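Local atomic coordinates of SnoaL-like domain-containing protein (PDB entry 3G16), a protein that is of unknown function but adopts the cystatin-like fold of the SnoaL-like family, so it may hold a small molecule in a pocket between its curved sheet and helices. Residues V15-Y20 / W73-L78; A26-M31 / R61-V66; A105-F110 / R121-S126. One frame throughout, in Å; residues are numbered along the deposited sequence.

Interaction 1 of 3, residues V15-Y20 / W73-L78; sequences VIRTYY and WTIDAL
Ile75 turns CG1 anti to its own carbonyl carbon (chi1 -64°), which brings that atom to the ring of Tyr20, while Leu78 sets CG anti to the backbone N (chi1 179°), on the side of Ile16. The first meeting is a CH-pi contact: Ile75 CG1 stands 3.8 Å from the centroid of the Tyr20 ring, 18° off the ring normal, over one face and shifted toward the rim. Its shortest approach is to CD2, with Ile75 CG1 to Tyr20 CD2 at 3.6 Å. Near the same part of the ring comes Trp73 CB, 3.9 Å from Tyr20 CD2. One helical turn back, Ile16 divides its branches. Its CG2 touches Ile75 CD1 at 3.9 Å, and its CD1 meets Leu78 CD1 at 3.9 Å as the two side chains slide past each other in opposite directions. On the outer side, Leu78 CD2 lies over one face of the Arg17 guanidinium, 4.0 Å from NH2, a contact that holds for one of two deposited conformers of Arg17 and is therefore doubtful. In that conformer the charge of Arg17 is met by Glu13; the hydroxyl of Tyr20 is satisfied by Glu106. Helix 9-24 is therefore seated on strand 71-81, outermost in the sheet of this chain, by apolar and CH-pi contacts, with the polar ends of Tyr20 and Arg17 turned to residues beyond the interface.

Interaction 2 of 3, residues A26-M31 / R61-V66; sequences ADEAKM and RWRTAV
Arg63 and Glu28 cross obliquely, and their conformations decide where the charges meet. Arg63 places CG anti to the backbone N (chi1 175°) and stays extended as far as NE, running past Ala26, whose O is 4.1 Å from Arg63 CG. Glu28, also extended beyond CG, brings OE2 to the guanidinium edge. There, Arg63 NH1 donates to Glu28 OE2 at 3.2 Å with an N-H...O angle of 162°; the acceptor is close to the guanidinium plane, but the donor stands well above the carboxylate plane. Glu28 has two deposited conformers, and both this bridge and the hydrogen bond from OE2 to His60 belong to the conformer described. Arg63 NE pairs with Glu67. An alanine in place of Arg63 would probably leave Glu67 and Glu28 each without this cationic partner and open a gap beside Ala26 O. Deeper in, chi2 of -177° carries SE of selenomethionine Met31 out to the edge of the Trp62 five-membered ring, 5.1 Å from the centroid, and 3.9 Å from Trp62 CB, a Met-aromatic contact. Ala26 CB packs on Val66 CG1 at 3.9 Å. Ala26, just past helix 9-24, closes it in a Schellman motif with its positive phi, and Asp27 caps helix 28-32, accepting from Lys30 N: this tight helix-to-helix turn packs against helix 55-69 within the helical layer of the cystatin-like fold.

Interaction 3 of 3, residues A105-F110 / R121-S126; sequences AECVEF and RAFYAS
Ala105 and Phe123 form one of the two hydrogen-bonded pairs between 105-110 and 121-126, part of an antiparallel hairpin, and the backbone is the tight part of the contact. Ala105 N donates to Phe123 O at 3.0 Å, and Phe123 N returns a bond to Ala105 O at 2.8 Å. Cys107 and Arg121 repeat the pattern, both bonds being 2.9 Å (Cys107 N to Arg121 O, Arg121 N to Cys107 O). Between them, Glu106 and Ala122 make a non-hydrogen-bonded pair, their side chains on the sheet face opposite to those of Ala105, Cys107, Arg121 and Phe123. The looser, water-bearing part lies beyond Cys107. Arg121 bends at chi3 (-59°), moving NE off the line of its carbons, and one guanidinium face ends over Cys107 CB. Arg121 NH1 donates to Glu109 OE2 at 3.0 Å, but the angle is a bent 140°. A water bridges the same two groups, donating to Glu109 OE2 at 2.6 Å and accepting from Arg121 NH2 at 3.0 Å. Arg118 NE pairs with Glu109 OE1, Glu119 OE2 with Arg121 NH1, and Glu90 of the second subunit with Arg121 NE. Neutral backbone pairing thus meets a partly hydrated network reaching the dimer interface, where alternating acids and arginines would probably favour each other's charged forms.

In the fold
Interaction 1 lies between the other two: its centre is about 14 Å from that of interaction 2 and about 12 Å from that of interaction 3, whereas interactions 2 and 3 do not touch. Tyrosines of helix 9-24 make both polar links. Tyr19 OH is 3.0 Å from Trp62 NE1 of interaction 2, and Tyr20 OH is 2.7 Å from Glu106 OE2 of interaction 3, both probable hydrogen bonds. Trp73 CZ2 also packs on Trp62 CE3 at 3.7 Å. The side chains of Trp62, Trp73 and Glu106 each come within about 3 Å of an unidentified ligand, probably from the crystallisation liquor, so the three contacts probably contribute to one pocket, consistent with that of SnoaL-like proteins.

Interaction 1 of 3, residues V15-Y20 / W73-L78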
loop_
_atom_site.group_PDB
_atom_site.type_symbol
_atom_site.label_atom_id
_atom_site.label_comp_id
_atom_site.label_asym_id
_atom_site.label_seq_id
_atom_site.Cartn_x
_atom_site.Cartn_y
_atom_site.Cartn_z
ATOM N N VAL A 15 3.037 -18.676 0.065
ATOM C CA VAL A 15 2.376 -18.390 -1.200
ATOM C C VAL A 15 2.868 -17.085 -1.830
ATOM O O VAL A 15 3.140 -17.016 -3.039
ATOM C CB VAL A 15 0.857 -18.324 -0.982
ATOM C CG1 VAL A 15 0.105 -17.849 -2.233
ATOM C CG2 VAL A 15 0.322 -19.705 -0.554
ATOM N N ILE A 16 3.036 -16.045 -1.020
ATOM C CA ILE A 16 3.507 -14.765 -1.533
ATOM C C ILE A 16 4.910 -14.881 -2.126
ATOM O O ILE A 16 5.176 -14.397 -3.239
ATOM C CB ILE A 16 3.437 -13.715 -0.427
ATOM C CG1 ILE A 16 1.982 -13.276 -0.241
ATOM C CG2 ILE A 16 4.379 -12.512 -0.759
ATOM C CD1 ILE A 16 1.717 -12.457 1.066
ATOM N N ARG A 17 5.794 -15.572 -1.438
ATOM C CA ARG A 17 7.137 -15.655 -1.960
ATOM C C ARG A 17 7.187 -16.548 -3.243
ATOM O O ARG A 17 7.991 -16.300 -4.169
ATOM C CB ARG A 17 8.107 -16.180 -0.904
ATOM C CG ARG A 17 8.279 -15.197 0.270
ATOM C CD ARG A 17 9.505 -15.564 1.140
ATOM N NE ARG A 17 9.637 -14.656 2.270
ATOM C CZ ARG A 17 10.181 -13.435 2.247
ATOM N NH1 ARG A 17 10.704 -12.890 1.131
ATOM N NH2 ARG A 17 10.218 -12.745 3.381
ATOM N N THR A 18 6.363 -17.604 -3.272
ATOM C CA THR A 18 6.288 -18.432 -4.455
ATOM C C THR A 18 5.809 -17.577 -5.657
ATOM O O THR A 18 6.261 -17.695 -6.773
ATOM C CB THR A 18 5.348 -19.621 -4.270
ATOM O OG1 THR A 18 5.853 -20.428 -3.195
ATOM C CG2 THR A 18 5.268 -20.474 -5.552
ATOM N N TYR A 19 4.827 -16.713 -5.403
ATOM C CA TYR A 19 4.263 -15.838 -6.409
ATOM C C TYR A 19 5.359 -14.935 -7.001
ATOM O O TYR A 19 5.517 -14.846 -8.196
ATOM C CB TYR A 19 3.086 -15.021 -5.821
ATOM C CG TYR A 19 2.649 -13.840 -6.638
ATOM C CD1 TYR A 19 2.290 -13.955 -7.986
ATOM C CD2 TYR A 19 2.509 -12.633 -6.037
ATOM C CE1 TYR A 19 1.888 -12.844 -8.708
ATOM C CE2 TYR A 19 2.099 -11.509 -6.750
ATOM C CZ TYR A 19 1.801 -11.628 -8.094
ATOM O OH TYR A 19 1.356 -10.486 -8.769
ATOM N N TYR A 20 6.061 -14.230 -6.111
ATOM C CA TYR A 20 7.148 -13.333 -6.557
ATOM C C TYR A 20 8.249 -14.095 -7.278
ATOM O O TYR A 20 8.784 -13.623 -8.252
ATOM C CB TYR A 20 7.668 -12.468 -5.396
ATOM C CG TYR A 20 6.871 -11.198 -5.169
ATOM C CD1 TYR A 20 5.607 -11.249 -4.685
ATOM C CD2 TYR A 20 7.419 -9.971 -5.453
ATOM C CE1 TYR A 20 4.821 -10.076 -4.512
ATOM C CE2 TYR A 20 6.717 -8.775 -5.242
ATOM C CZ TYR A 20 5.394 -8.858 -4.795
ATOM O OH TYR A 20 4.690 -7.650 -4.617
ATOM N N TRP A 73 11.237 -8.074 -9.609
ATOM C CA TRP A 73 10.579 -7.570 -8.425
ATOM C C TRP A 73 11.281 -8.013 -7.152
ATOM O O TRP A 73 11.726 -9.150 -7.040
ATOM C CB TRP A 73 9.150 -8.116 -8.390
ATOM C CG TRP A 73 8.247 -7.564 -9.391
ATOM C CD1 TRP A 73 7.434 -6.482 -9.206
ATOM C CD2 TRP A 73 7.940 -8.077 -10.698
ATOM N NE1 TRP A 73 6.692 -6.245 -10.335
ATOM C CE2 TRP A 73 6.961 -7.226 -11.263
ATOM C CE3 TRP A 73 8.411 -9.141 -11.459
ATOM C CZ2 TRP A 73 6.417 -7.465 -12.534
ATOM C CZ3 TRP A 73 7.860 -9.361 -12.714
ATOM C CH2 TRP A 73 6.878 -8.519 -13.230
ATOM N N THR A 74 11.262 -7.158 -6.157
ATOM C CA THR A 74 11.732 -7.476 -4.831
ATOM C C THR A 74 10.642 -7.221 -3.803
ATOM O O THR A 74 9.832 -6.275 -3.937
ATOM C CB THR A 74 13.000 -6.699 -4.452
ATOM O OG1 THR A 74 12.747 -5.293 -4.445
ATOM C CG2 THR A 74 14.128 -7.008 -5.428
ATOM N N ILE A 75 10.624 -8.057 -2.757
ATOM C CA ILE A 75 9.758 -7.880 -1.603
ATOM C C ILE A 75 10.600 -7.110 -0.608
ATOM O O ILE A 75 11.612 -7.626 -0.121
ATOM C CB ILE A 75 9.311 -9.210 -1.000
ATOM C CG1 ILE A 75 8.441 -10.004 -1.988
ATOM C CG2 ILE A 75 8.616 -8.979 0.337
ATOM C CD1 ILE A 75 8.011 -11.410 -1.493
ATOM N N ASP A 76 10.213 -5.876 -0.334
ATOM C CA ASP A 76 10.963 -5.009 0.558
ATOM C C ASP A 76 10.440 -4.997 1.988
ATOM O O ASP A 76 11.192 -4.749 2.937
ATOM C CB ASP A 76 10.971 -3.597 -0.010
ATOM C CG ASP A 76 11.499 -3.546 -1.430
ATOM O OD1 ASP A 76 12.354 -4.392 -1.800
ATOM O OD2 ASP A 76 11.088 -2.654 -2.166
ATOM N N ALA A 77 9.145 -5.202 2.158
ATOM C CA ALA A 77 8.537 -5.338 3.486
ATOM C C ALA A 77 7.354 -6.238 3.321
ATOM O O ALA A 77 6.697 -6.231 2.278
ATOM C CB ALA A 77 8.124 -3.961 4.096
ATOM N N LEU A 78 7.047 -7.019 4.334
ATOM C CA LEU A 78 5.964 -7.983 4.269
ATOM C C LEU A 78 5.210 -7.957 5.593
ATOM O O LEU A 78 5.805 -8.230 6.642
ATOM C CB LEU A 78 6.537 -9.372 3.954
ATOM C CG LEU A 78 5.569 -10.513 3.874
ATOM C CD1 LEU A 78 4.368 -10.220 2.921
ATOM C CD2 LEU A 78 6.387 -11.757 3.450
#

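Interaction 2 of 3, residues A26-M31 / R61-V66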
loop_
_atom_site.group_PDB
_atom_site.type_symbol
_atom_site.label_atom_id
_atom_site.label_comp_id
_atom_site.label_asym_id
_atom_site.label_seq_id
_atom_site.Cartn_x
_atom_site.Cartn_y
_atom_site.Cartn_z
ATOM N N ALA A 26 9.258 -15.711 -14.749
ATOM C CA ALA A 26 8.375 -15.746 -15.905
ATOM C C ALA A 26 7.720 -17.127 -16.053
ATOM O O ALA A 26 7.604 -17.675 -17.139
ATOM C CB ALA A 26 9.120 -15.307 -17.167
ATOM N N ASP A 27 7.312 -17.708 -14.933
ATOM C CA ASP A 27 6.749 -19.070 -14.879
ATOM C C ASP A 27 5.274 -18.948 -14.634
ATOM O O ASP A 27 4.836 -18.783 -13.488
ATOM C CB ASP A 27 7.494 -19.864 -13.812
ATOM C CG ASP A 27 7.063 -21.312 -13.697
ATOM O OD1 ASP A 27 5.959 -21.647 -14.171
ATOM O OD2 ASP A 27 7.813 -22.088 -13.061
ATOM N N GLU A 28 4.483 -19.005 -15.696
ATOM C CA GLU A 28 3.036 -18.824 -15.583
ATOM C C GLU A 28 2.384 -19.884 -14.711
ATOM O O GLU A 28 1.551 -19.552 -13.875
ATOM C CB GLU A 28 2.362 -18.722 -16.962
ATOM C CG GLU A 28 2.803 -17.479 -17.796
ATOM C CD GLU A 28 1.957 -17.251 -19.080
ATOM O OE1 GLU A 28 0.851 -17.795 -19.164
ATOM O OE2 GLU A 28 2.379 -16.471 -19.977
ATOM N N ALA A 29 2.775 -21.134 -14.875
ATOM C CA ALA A 29 2.199 -22.189 -14.056
ATOM C C ALA A 29 2.447 -21.960 -12.560
ATOM O O ALA A 29 1.562 -22.151 -11.724
ATOM C CB ALA A 29 2.753 -23.576 -14.517
ATOM N N LYS A 30 3.661 -21.545 -12.219
ATOM C CA LYS A 30 4.008 -21.315 -10.817
ATOM C C LYS A 30 3.157 -20.176 -10.277
ATOM O O LYS A 30 2.596 -20.284 -9.168
ATOM C CB LYS A 30 5.504 -21.014 -10.582
ATOM C CG LYS A 30 5.795 -20.569 -9.130
ATOM C CD LYS A 30 7.291 -20.357 -8.812
ATOM C CE LYS A 30 8.099 -21.654 -9.015
ATOM N NZ LYS A 30 9.582 -21.555 -8.678
HETATM N N MSE A 31 3.020 -19.103 -11.044
HETATM C CA MSE A 31 2.218 -17.975 -10.579
HETATM C C MSE A 31 0.741 -18.367 -10.423
HETATM O O MSE A 31 0.095 -18.045 -9.435
HETATM C CB MSE A 31 2.371 -16.784 -11.519
HETATM C CG MSE A 31 3.700 -16.095 -11.502
HETATM SE SE MSE A 31 3.754 -14.554 -12.658
HETATM C CE MSE A 31 4.380 -15.365 -14.322
ATOM N N ARG A 61 0.492 -11.625 -18.118
ATOM C CA ARG A 61 0.924 -10.245 -18.241
ATOM C C ARG A 61 2.266 -10.018 -17.547
ATOM O O ARG A 61 3.125 -9.329 -18.083
ATOM C CB ARG A 61 -0.208 -9.309 -17.801
ATOM C CG ARG A 61 -1.396 -9.387 -18.830
ATOM C CD ARG A 61 -2.674 -8.797 -18.380
ATOM N NE ARG A 61 -3.765 -9.298 -19.205
ATOM C CZ ARG A 61 -5.044 -8.944 -19.040
ATOM N NH1 ARG A 61 -5.388 -7.964 -18.213
ATOM N NH2 ARG A 61 -5.987 -9.519 -19.776
ATOM N N TRP A 62 2.497 -10.669 -16.412
ATOM C CA TRP A 62 3.818 -10.540 -15.789
ATOM C C TRP A 62 4.861 -11.279 -16.623
ATOM O O TRP A 62 5.982 -10.801 -16.735
ATOM C CB TRP A 62 3.842 -11.006 -14.359
ATOM C CG TRP A 62 3.036 -10.236 -13.392
ATOM C CD1 TRP A 62 2.394 -10.747 -12.310
ATOM C CD2 TRP A 62 2.768 -8.811 -13.367
ATOM N NE1 TRP A 62 1.757 -9.765 -11.605
ATOM C CE2 TRP A 62 1.975 -8.569 -12.226
ATOM C CE3 TRP A 62 3.125 -7.706 -14.169
ATOM C CZ2 TRP A 62 1.532 -7.298 -11.876
ATOM C CZ3 TRP A 62 2.681 -6.422 -13.785
ATOM C CH2 TRP A 62 1.872 -6.251 -12.666
ATOM N N ARG A 63 4.545 -12.420 -17.249
ATOM C CA ARG A 63 5.506 -13.075 -18.100
ATOM C C ARG A 63 5.905 -12.122 -19.241
ATOM O O ARG A 63 7.096 -11.993 -19.562
ATOM C CB ARG A 63 4.917 -14.336 -18.677
ATOM C CG ARG A 63 5.869 -14.989 -19.677
ATOM C CD ARG A 63 5.173 -15.967 -20.458
ATOM N NE ARG A 63 5.964 -16.479 -21.549
ATOM C CZ ARG A 63 5.395 -17.043 -22.589
ATOM N NH1 ARG A 63 4.050 -17.100 -22.650
ATOM N NH2 ARG A 63 6.156 -17.523 -23.564
ATOM N N THR A 64 4.945 -11.417 -19.823
ATOM C CA THR A 64 5.195 -10.450 -20.876
ATOM C C THR A 64 6.137 -9.348 -20.384
ATOM O O THR A 64 7.047 -8.907 -21.092
ATOM C CB THR A 64 3.839 -9.840 -21.316
ATOM O OG1 THR A 64 2.988 -10.890 -21.811
ATOM C CG2 THR A 64 4.035 -8.770 -22.377
ATOM N N ALA A 65 5.889 -8.898 -19.159
ATOM C CA ALA A 65 6.698 -7.830 -18.588
ATOM C C ALA A 65 8.142 -8.269 -18.444
ATOM O O ALA A 65 9.082 -7.494 -18.730
ATOM C CB ALA A 65 6.159 -7.384 -17.225
ATOM N N VAL A 66 8.364 -9.474 -17.948
ATOM C CA VAL A 66 9.751 -9.953 -17.840
ATOM C C VAL A 66 10.430 -9.986 -19.212
ATOM O O VAL A 66 11.570 -9.549 -19.389
ATOM C CB VAL A 66 9.795 -11.320 -17.163
ATOM C CG1 VAL A 66 11.196 -12.027 -17.294
ATOM C CG2 VAL A 66 9.359 -11.169 -15.708
#

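Interaction 3 of 3, residues A105-F110 / R121-S126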
loop_
_atom_site.group_PDB
_atom_site.type_symbol
_atom_site.label_atom_id
_atom_site.label_comp_id
_atom_site.label_asym_id
_atom_site.label_seq_id
_atom_site.Cartn_x
_atom_site.Cartn_y
_atom_site.Cartn_z
ATOM N N ALA A 105 3.284 -0.386 -2.945
ATOM C CA ALA A 105 2.816 -1.303 -1.913
ATOM C C ALA A 105 1.503 -1.874 -2.379
ATOM O O ALA A 105 0.812 -1.271 -3.210
ATOM C CB ALA A 105 2.683 -0.606 -0.571
ATOM N N GLU A 106 1.187 -3.065 -1.887
ATOM C CA GLU A 106 -0.076 -3.679 -2.273
ATOM C C GLU A 106 -0.712 -4.437 -1.142
ATOM O O GLU A 106 -0.028 -4.966 -0.268
ATOM C CB GLU A 106 0.090 -4.568 -3.476
ATOM C CG GLU A 106 1.003 -5.793 -3.271
ATOM C CD GLU A 106 1.464 -6.401 -4.605
ATOM O OE1 GLU A 106 1.389 -5.740 -5.630
ATOM O OE2 GLU A 106 1.969 -7.550 -4.563
ATOM N N CYS A 107 -2.052 -4.450 -1.154
ATOM C CA CYS A 107 -2.840 -5.245 -0.212
ATOM C C CYS A 107 -3.169 -6.551 -0.873
ATOM O O CYS A 107 -3.539 -6.570 -2.070
ATOM C CB CYS A 107 -4.117 -4.529 0.129
ATOM S SG CYS A 107 -3.816 -2.984 1.076
ATOM N N VAL A 108 -3.045 -7.650 -0.123
ATOM C CA VAL A 108 -3.290 -8.987 -0.637
ATOM C C VAL A 108 -4.327 -9.656 0.214
ATOM O O VAL A 108 -4.150 -9.748 1.452
ATOM C CB VAL A 108 -1.975 -9.802 -0.604
ATOM C CG1 VAL A 108 -2.172 -11.224 -1.115
ATOM C CG2 VAL A 108 -0.867 -9.121 -1.402
ATOM N N GLU A 109 -5.425 -10.115 -0.386
ATOM C CA GLU A 109 -6.416 -10.896 0.318
ATOM C C GLU A 109 -6.257 -12.359 -0.016
ATOM O O GLU A 109 -6.124 -12.720 -1.169
ATOM C CB GLU A 109 -7.837 -10.498 -0.063
ATOM C CG GLU A 109 -8.201 -9.055 0.220
ATOM C CD GLU A 109 -9.658 -8.755 0.008
ATOM O OE1 GLU A 109 -10.403 -9.598 -0.507
ATOM O OE2 GLU A 109 -10.014 -7.590 0.337
ATOM N N PHE A 110 -6.323 -13.211 1.021
ATOM C CA PHE A 110 -6.373 -14.641 0.836
ATOM C C PHE A 110 -7.787 -15.167 0.882
ATOM O O PHE A 110 -8.649 -14.656 1.589
ATOM C CB PHE A 110 -5.530 -15.343 1.906
ATOM C CG PHE A 110 -4.065 -15.286 1.609
ATOM C CD1 PHE A 110 -3.328 -14.131 1.917
ATOM C CD2 PHE A 110 -3.415 -16.320 0.993
ATOM C CE1 PHE A 110 -1.990 -14.072 1.616
ATOM C CE2 PHE A 110 -2.066 -16.250 0.709
ATOM C CZ PHE A 110 -1.368 -15.133 1.010
ATOM N N ARG A 121 -4.411 -5.458 -4.571
ATOM C CA ARG A 121 -4.695 -4.038 -4.879
ATOM C C ARG A 121 -3.376 -3.304 -4.730
ATOM O O ARG A 121 -2.869 -3.203 -3.617
ATOM C CB ARG A 121 -5.758 -3.503 -3.935
ATOM C CG ARG A 121 -7.080 -4.260 -4.001
ATOM C CD ARG A 121 -8.186 -3.574 -3.232
ATOM N NE ARG A 121 -7.933 -3.371 -1.819
ATOM C CZ ARG A 121 -8.080 -4.314 -0.889
ATOM N NH1 ARG A 121 -8.446 -5.546 -1.198
ATOM N NH2 ARG A 121 -7.877 -4.013 0.382
ATOM N N ALA A 122 -2.855 -2.761 -5.847
ATOM C CA ALA A 122 -1.533 -2.124 -5.826
ATOM C C ALA A 122 -1.581 -0.608 -5.960
ATOM O O ALA A 122 -2.422 -0.043 -6.669
ATOM C CB ALA A 122 -0.652 -2.674 -6.949
ATOM N N PHE A 123 -0.646 0.014 -5.251
ATOM C CA PHE A 123 -0.498 1.471 -5.120
ATOM C C PHE A 123 0.950 1.801 -5.401
ATOM O O PHE A 123 1.832 0.965 -5.157
ATOM C CB PHE A 123 -0.878 1.918 -3.722
ATOM C CG PHE A 123 -2.268 1.476 -3.342
ATOM C CD1 PHE A 123 -3.370 2.234 -3.640
ATOM C CD2 PHE A 123 -2.479 0.241 -2.766
ATOM C CE1 PHE A 123 -4.669 1.808 -3.334
ATOM C CE2 PHE A 123 -3.768 -0.207 -2.451
ATOM C CZ PHE A 123 -4.842 0.586 -2.731
ATOM N N TYR A 124 1.208 3.017 -5.858
ATOM C CA TYR A 124 2.537 3.403 -6.306
ATOM C C TYR A 124 3.153 4.556 -5.581
ATOM O O TYR A 124 2.455 5.483 -5.161
ATOM C CB TYR A 124 2.492 3.824 -7.776
ATOM C CG TYR A 124 2.115 2.790 -8.804
ATOM C CD1 TYR A 124 2.149 1.414 -8.537
ATOM C CD2 TYR A 124 1.810 3.195 -10.104
ATOM C CE1 TYR A 124 1.852 0.469 -9.564
ATOM C CE2 TYR A 124 1.521 2.268 -11.098
ATOM C CZ TYR A 124 1.534 0.934 -10.809
ATOM O OH TYR A 124 1.290 0.010 -11.792
ATOM N N ALA A 125 4.496 4.562 -5.526
ATOM C CA ALA A 125 5.233 5.732 -5.070
ATOM C C ALA A 125 5.354 6.699 -6.241
ATOM O O ALA A 125 6.461 7.032 -6.692
ATOM C CB ALA A 125 6.633 5.321 -4.578
ATOM N N SER A 126 4.206 7.154 -6.748
ATOM C CA SER A 126 4.156 8.059 -7.871
ATOM C C SER A 126 3.335 9.281 -7.451
ATOM O O SER A 126 2.339 9.134 -6.744
ATOM C CB SER A 126 3.568 7.332 -9.074
ATOM O OG SER A 126 3.573 8.174 -10.214
HETATM O O HOH W 1 -9.114 -6.028 2.185
#